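Local atomic coordinates of structural protein ORF131 (Acidianus two-tailed virus, PDB entry 3FAJ), a protein that is a structural component of the virion of an archaeal virus and may bind DNA. Residues G33-I38 with A57-N62; M41-Q46 with P113-A118. One frame throughout, in Å; residues are numbered along the deposited sequence. Where two conformers were deposited one is given.

Interaction 1 of 2, residues G33-I38 with A57-N62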
loop_
_atom_site.group_PDB
_atom_site.type_symbol
_atom_site.label_atom_id
_atom_site.label_comp_id
_atom_site.label_asym_id
_atom_site.label_seq_id
_atom_site.Cartn_x
_atom_site.Cartn_y
_atom_site.Cartn_z
ATOM N N GLY A 33 -2.715 -6.438 -6.268
ATOM C CA GLY A 33 -1.441 -7.188 -6.323
ATOM C C GLY A 33 -0.247 -6.258 -6.482
ATOM O O GLY A 33 0.811 -6.463 -5.842
ATOM N N GLY A 34 -0.411 -5.228 -7.324
ATOM C CA GLY A 34 0.660 -4.248 -7.555
ATOM C C GLY A 34 0.958 -3.482 -6.266
ATOM O O GLY A 34 2.122 -3.219 -5.946
ATOM N N ALA A 35 -0.089 -3.139 -5.527
ATOM C CA ALA A 35 0.077 -2.484 -4.232
ATOM C C ALA A 35 0.851 -3.406 -3.276
ATOM O O ALA A 35 1.779 -2.954 -2.614
ATOM C CB ALA A 35 -1.286 -2.070 -3.653
ATOM N N VAL A 36 0.489 -4.688 -3.215
ATOM C CA VAL A 36 1.177 -5.635 -2.300
ATOM C C VAL A 36 2.677 -5.732 -2.656
ATOM O O VAL A 36 3.545 -5.785 -1.765
ATOM C CB VAL A 36 0.510 -7.012 -2.324
ATOM C CG1 VAL A 36 1.367 -8.058 -1.610
ATOM C CG2 VAL A 36 -0.876 -6.935 -1.688
ATOM N N LYS A 37 2.994 -5.696 -3.948
ATOM C CA LYS A 37 4.403 -5.719 -4.357
ATOM C C LYS A 37 5.137 -4.493 -3.814
ATOM O O LYS A 37 6.254 -4.619 -3.295
ATOM C CB LYS A 37 4.534 -5.821 -5.874
ATOM C CG LYS A 37 4.229 -7.213 -6.379
ATOM C CD LYS A 37 4.175 -7.235 -7.873
ATOM C CE LYS A 37 3.696 -8.589 -8.328
ATOM N NZ LYS A 37 3.251 -8.505 -9.726
ATOM N N ILE A 38 4.515 -3.321 -3.921
ATOM C CA ILE A 38 5.077 -2.068 -3.393
ATOM C C ILE A 38 5.243 -2.197 -1.873
ATOM O O ILE A 38 6.299 -1.852 -1.314
ATOM C CB ILE A 38 4.213 -0.830 -3.759
ATOM C CG1 ILE A 38 4.270 -0.546 -5.266
ATOM C CG2 ILE A 38 4.643 0.430 -2.939
ATOM C CD1 ILE A 38 3.071 0.288 -5.800
ATOM N N ALA A 57 -0.186 5.681 -4.098
ATOM C CA ALA A 57 -1.220 6.596 -4.571
ATOM C C ALA A 57 -1.568 6.320 -6.047
ATOM O O ALA A 57 -2.740 6.417 -6.448
ATOM C CB ALA A 57 -0.773 8.051 -4.378
ATOM N N GLY A 58 -0.550 5.974 -6.834
ATOM C CA GLY A 58 -0.730 5.618 -8.253
ATOM C C GLY A 58 -1.637 4.400 -8.398
ATOM O O GLY A 58 -2.525 4.376 -9.259
ATOM N N GLU A 59 -1.364 3.366 -7.505
ATOM C CA GLU A 59 -2.271 2.202 -7.568
ATOM C C GLU A 59 -3.665 2.606 -7.107
ATOM O O GLU A 59 -4.683 2.148 -7.655
ATOM C CB GLU A 59 -1.747 1.042 -6.716
ATOM C CG GLU A 59 -0.415 0.423 -7.194
ATOM C CD GLU A 59 -0.450 -0.112 -8.615
ATOM O OE1 GLU A 59 -1.462 -0.720 -9.030
ATOM O OE2 GLU A 59 0.549 0.112 -9.340
ATOM N N GLU A 60 -3.733 3.307 -6.087
ATOM C CA GLU A 60 -5.020 3.800 -5.603
ATOM C C GLU A 60 -5.772 4.551 -6.712
ATOM O O GLU A 60 -6.980 4.353 -6.904
ATOM C CB GLU A 60 -4.777 4.725 -4.400
ATOM C CG GLU A 60 -6.013 5.256 -3.748
ATOM C CD GLU A 60 -5.673 6.114 -2.549
ATOM O OE1 GLU A 60 -4.461 6.310 -2.272
ATOM O OE2 GLU A 60 -6.636 6.616 -1.929
ATOM N N ALA A 61 -5.180 5.386 -7.497
ATOM C CA ALA A 61 -5.840 6.074 -8.607
ATOM C C ALA A 61 -6.279 5.079 -9.672
ATOM O O ALA A 61 -7.357 5.226 -10.239
ATOM C CB ALA A 61 -4.920 7.138 -9.220
ATOM N N ASN A 62 -5.431 4.087 -9.959
ATOM C CA ASN A 62 -5.779 3.051 -10.946
ATOM C C ASN A 62 -7.058 2.317 -10.491
ATOM O O ASN A 62 -7.988 2.101 -11.291
ATOM C CB ASN A 62 -4.660 2.016 -11.058
ATOM C CG ASN A 62 -3.439 2.518 -11.808
ATOM O OD1 ASN A 62 -3.515 3.411 -12.653
ATOM N ND2 ASN A 62 -2.294 1.905 -11.515
#

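Interaction 2 of 2, residues M41-Q46 with P113-A118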
loop_
_atom_site.group_PDB
_atom_site.type_symbol
_atom_site.label_atom_id
_atom_site.label_comp_id
_atom_site.label_asym_id
_atom_site.label_seq_id
_atom_site.Cartn_x
_atom_site.Cartn_y
_atom_site.Cartn_z
ATOM N N MET A 41 8.234 -4.268 -0.922
ATOM C CA MET A 41 9.477 -3.479 -1.120
ATOM C C MET A 41 9.657 -2.458 0.011
ATOM O O MET A 41 10.783 -2.228 0.489
ATOM C CB MET A 41 9.425 -2.773 -2.466
ATOM C CG MET A 41 9.450 -3.734 -3.636
ATOM S SD MET A 41 9.492 -2.805 -5.180
ATOM C CE MET A 41 8.026 -1.874 -5.197
ATOM N N PHE A 42 8.555 -1.846 0.430
ATOM C CA PHE A 42 8.550 -0.918 1.565
ATOM C C PHE A 42 9.099 -1.624 2.811
ATOM O O PHE A 42 9.996 -1.105 3.497
ATOM C CB PHE A 42 7.114 -0.407 1.798
ATOM C CG PHE A 42 6.880 0.165 3.166
ATOM C CD1 PHE A 42 7.440 1.396 3.532
ATOM C CD2 PHE A 42 6.086 -0.528 4.089
ATOM C CE1 PHE A 42 7.215 1.937 4.822
ATOM C CE2 PHE A 42 5.841 0.014 5.360
ATOM C CZ PHE A 42 6.408 1.243 5.725
ATOM N N GLU A 43 8.585 -2.821 3.081
ATOM C CA GLU A 43 8.973 -3.548 4.305
ATOM C C GLU A 43 10.407 -4.027 4.254
ATOM O O GLU A 43 11.050 -4.201 5.306
ATOM C CB GLU A 43 8.067 -4.741 4.518
ATOM C CG GLU A 43 6.622 -4.323 4.793
ATOM C CD GLU A 43 5.718 -5.510 5.008
ATOM O OE1 GLU A 43 6.235 -6.616 5.299
ATOM O OE2 GLU A 43 4.500 -5.354 4.910
ATOM N N ASN A 44 10.901 -4.273 3.042
ATOM C CA ASN A 44 12.283 -4.725 2.850
ATOM C C ASN A 44 13.301 -3.607 2.894
ATOM O O ASN A 44 14.485 -3.854 2.827
ATOM C CB ASN A 44 12.440 -5.400 1.491
ATOM C CG ASN A 44 11.796 -6.765 1.439
ATOM O OD1 ASN A 44 11.531 -7.370 2.472
ATOM N ND2 ASN A 44 11.580 -7.273 0.224
ATOM N N GLY A 45 12.823 -2.371 2.972
ATOM C CA GLY A 45 13.723 -1.237 2.971
ATOM C C GLY A 45 14.150 -0.829 1.578
ATOM O O GLY A 45 15.008 0.022 1.431
ATOM N N GLN A 46 13.597 -1.339 0.622
ATOM C CA GLN A 46 13.959 -1.147 -0.781
ATOM C C GLN A 46 13.504 0.210 -1.316
ATOM O O GLN A 46 14.088 0.742 -2.263
ATOM C CB GLN A 46 13.358 -2.251 -1.654
ATOM C CG GLN A 46 13.941 -3.638 -1.396
ATOM C CD GLN A 46 13.249 -4.693 -2.244
ATOM O OE1 GLN A 46 12.096 -4.500 -2.644
ATOM N NE2 GLN A 46 13.990 -5.784 -2.578
ATOM N N PRO A 113 -2.106 -3.552 13.577
ATOM C CA PRO A 113 -3.069 -4.538 13.069
ATOM C C PRO A 113 -3.904 -4.054 11.876
ATOM O O PRO A 113 -4.249 -4.855 11.013
ATOM C CB PRO A 113 -3.956 -4.838 14.302
ATOM C CG PRO A 113 -3.102 -4.459 15.474
ATOM C CD PRO A 113 -2.349 -3.243 15.000
ATOM N N GLU A 114 -4.199 -2.756 11.801
ATOM C CA GLU A 114 -4.957 -2.231 10.671
ATOM C C GLU A 114 -4.147 -2.346 9.382
ATOM O O GLU A 114 -4.683 -2.663 8.327
ATOM C CB GLU A 114 -5.423 -0.778 10.903
ATOM C CG GLU A 114 -6.392 -0.328 9.800
ATOM C CD GLU A 114 -6.815 1.118 9.882
ATOM O OE1 GLU A 114 -6.708 1.713 10.964
ATOM O OE2 GLU A 114 -7.263 1.645 8.835
ATOM N N TYR A 115 -2.835 -2.140 9.479
ATOM C CA TYR A 115 -1.982 -2.300 8.303
ATOM C C TYR A 115 -1.971 -3.767 7.872
ATOM O O TYR A 115 -2.102 -4.090 6.688
ATOM C CB TYR A 115 -0.554 -1.840 8.613
ATOM C CG TYR A 115 0.441 -2.185 7.503
ATOM C CD1 TYR A 115 0.650 -1.313 6.438
ATOM C CD2 TYR A 115 1.156 -3.382 7.531
ATOM C CE1 TYR A 115 1.574 -1.622 5.448
ATOM C CE2 TYR A 115 2.085 -3.714 6.523
ATOM C CZ TYR A 115 2.271 -2.816 5.480
ATOM O OH TYR A 115 3.188 -3.080 4.479
ATOM N N GLN A 116 -1.777 -4.652 8.839
ATOM C CA GLN A 116 -1.748 -6.088 8.524
ATOM C C GLN A 116 -3.050 -6.505 7.831
ATOM O O GLN A 116 -3.018 -7.259 6.850
ATOM C CB GLN A 116 -1.550 -6.925 9.778
ATOM C CG GLN A 116 -0.209 -6.676 10.473
ATOM C CD GLN A 116 -0.148 -7.247 11.904
ATOM O OE1 GLN A 116 -1.164 -7.711 12.478
ATOM N NE2 GLN A 116 1.037 -7.179 12.508
ATOM N N GLN A 117 -4.182 -6.032 8.350
ATOM C CA GLN A 117 -5.491 -6.385 7.777
ATOM C C GLN A 117 -5.608 -5.865 6.347
ATOM O O GLN A 117 -6.087 -6.584 5.455
ATOM C CB GLN A 117 -6.621 -5.785 8.594
ATOM C CG GLN A 117 -6.912 -6.413 9.903
ATOM C CD GLN A 117 -8.060 -5.687 10.568
ATOM O OE1 GLN A 117 -8.429 -4.586 10.140
ATOM N NE2 GLN A 117 -8.660 -6.302 11.572
ATOM N N ALA A 118 -5.190 -4.609 6.135
ATOM C CA ALA A 118 -5.330 -3.981 4.827
ATOM C C ALA A 118 -4.452 -4.696 3.799
ATOM O O ALA A 118 -4.889 -5.003 2.688
ATOM C CB ALA A 118 -4.988 -2.471 4.900
#

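Interaction 1 of 2, residues G33-I38 with A57-N62
Glu59 is the residue of 57-62 that meets segment 33-38, and it does so with its aliphatic part, laid against Gly34, Ala35 and Ile38. Its CB comes first, 4.4 Å from Ala35 CB. One bond further on, CG touches two groups of the facing helix, Ile38 CD1 at 3.8 Å and the backbone N of Ala35 at 3.9 Å. The same carbon lies 4.2 Å from Gly34 C. These are van der Waals contacts, with no hydrogen bond from one segment to the other. The two segments belong to an antiparallel helical hairpin, their axes 9.5 Å apart at closest approach and their directions at 173°. With Gly34 and Ala35 on this face, the Ala35 and Glu59 CA atoms come within 6.2 Å, and the glutamate stem lies against the backbone. Past CG the chain bends (chi2 -58°), which carries the carboxylate along the flank of 33-38 to the level of Gly34, in the early turns of helix 31-43, where the helix dipole would be expected to favour a negative charge. Next along, Glu60 turns to helix 69-86, touching Ile75 and His76; Ile75 also touches Ala35 and Glu59. Asn62, like Glu59, touches Tyr31, one turn earlier in helix 31-43.

Interaction 2 of 2, residues M41-Q46 with P113-A118
Tyr115 reaches from the first turns of helix 113-123 to the C-terminal turn of helix 31-43, where its hydroxyl meets Glu43 and the ring of Phe42. That turn is closed by a Schellman motif: Gly45, with positive phi, donates its N-H to Phe42 O, and Gln46 N bonds back to Met41 O. From this last turn Phe42 and Glu43 both point toward the tyrosine. Glu43 CA and Tyr115 CA are 11.7 Å apart, and the long phenol covers the distance. Its CG is set anti to the backbone N (chi1 171°), which sends the ring toward helix 31-43. Glu43 comes from the opposite direction, extended beyond CG, and brings OE2 to the edge of the phenol. Phe42 takes the hydroxyl at its ring edge, near the ring plane, with CD2 3.9 Å from Tyr115 OH. Val109 touches both rings, and Ile78 and Met81 of helix 69-86 pack on the tyrosine, which is buried; Glu43 supplies a partner for its hydroxyl. The carboxylate is turned 55° from the phenol ring plane, yet OE2 lies in that plane, 3.3 Å from Tyr115 CE2. Tyr115 OH donates a 2.7 Å hydrogen bond to Glu43 OE2, on the anti lone pair, away from OE1.

In the fold
Helix 31-43 is common to both contacts, whose centres lie 13 Å apart. Its earlier turns meet helix 51-66 in interaction 1, the next helix in the chain, while its last turn faces helix 113-123 in interaction 2, across 66 intervening residues. The four segments alternate along the sequence, 33-38, 41-46, 57-62 and 113-118, so a short-range hairpin and a contact between distant parts of the sequence are interleaved on one helix. Helix 69-86 packs beside both contacts. Helix 31-43 thus links the early and late helices of this compact, mainly helical single-chain fold, inside the RIP/P131 family region.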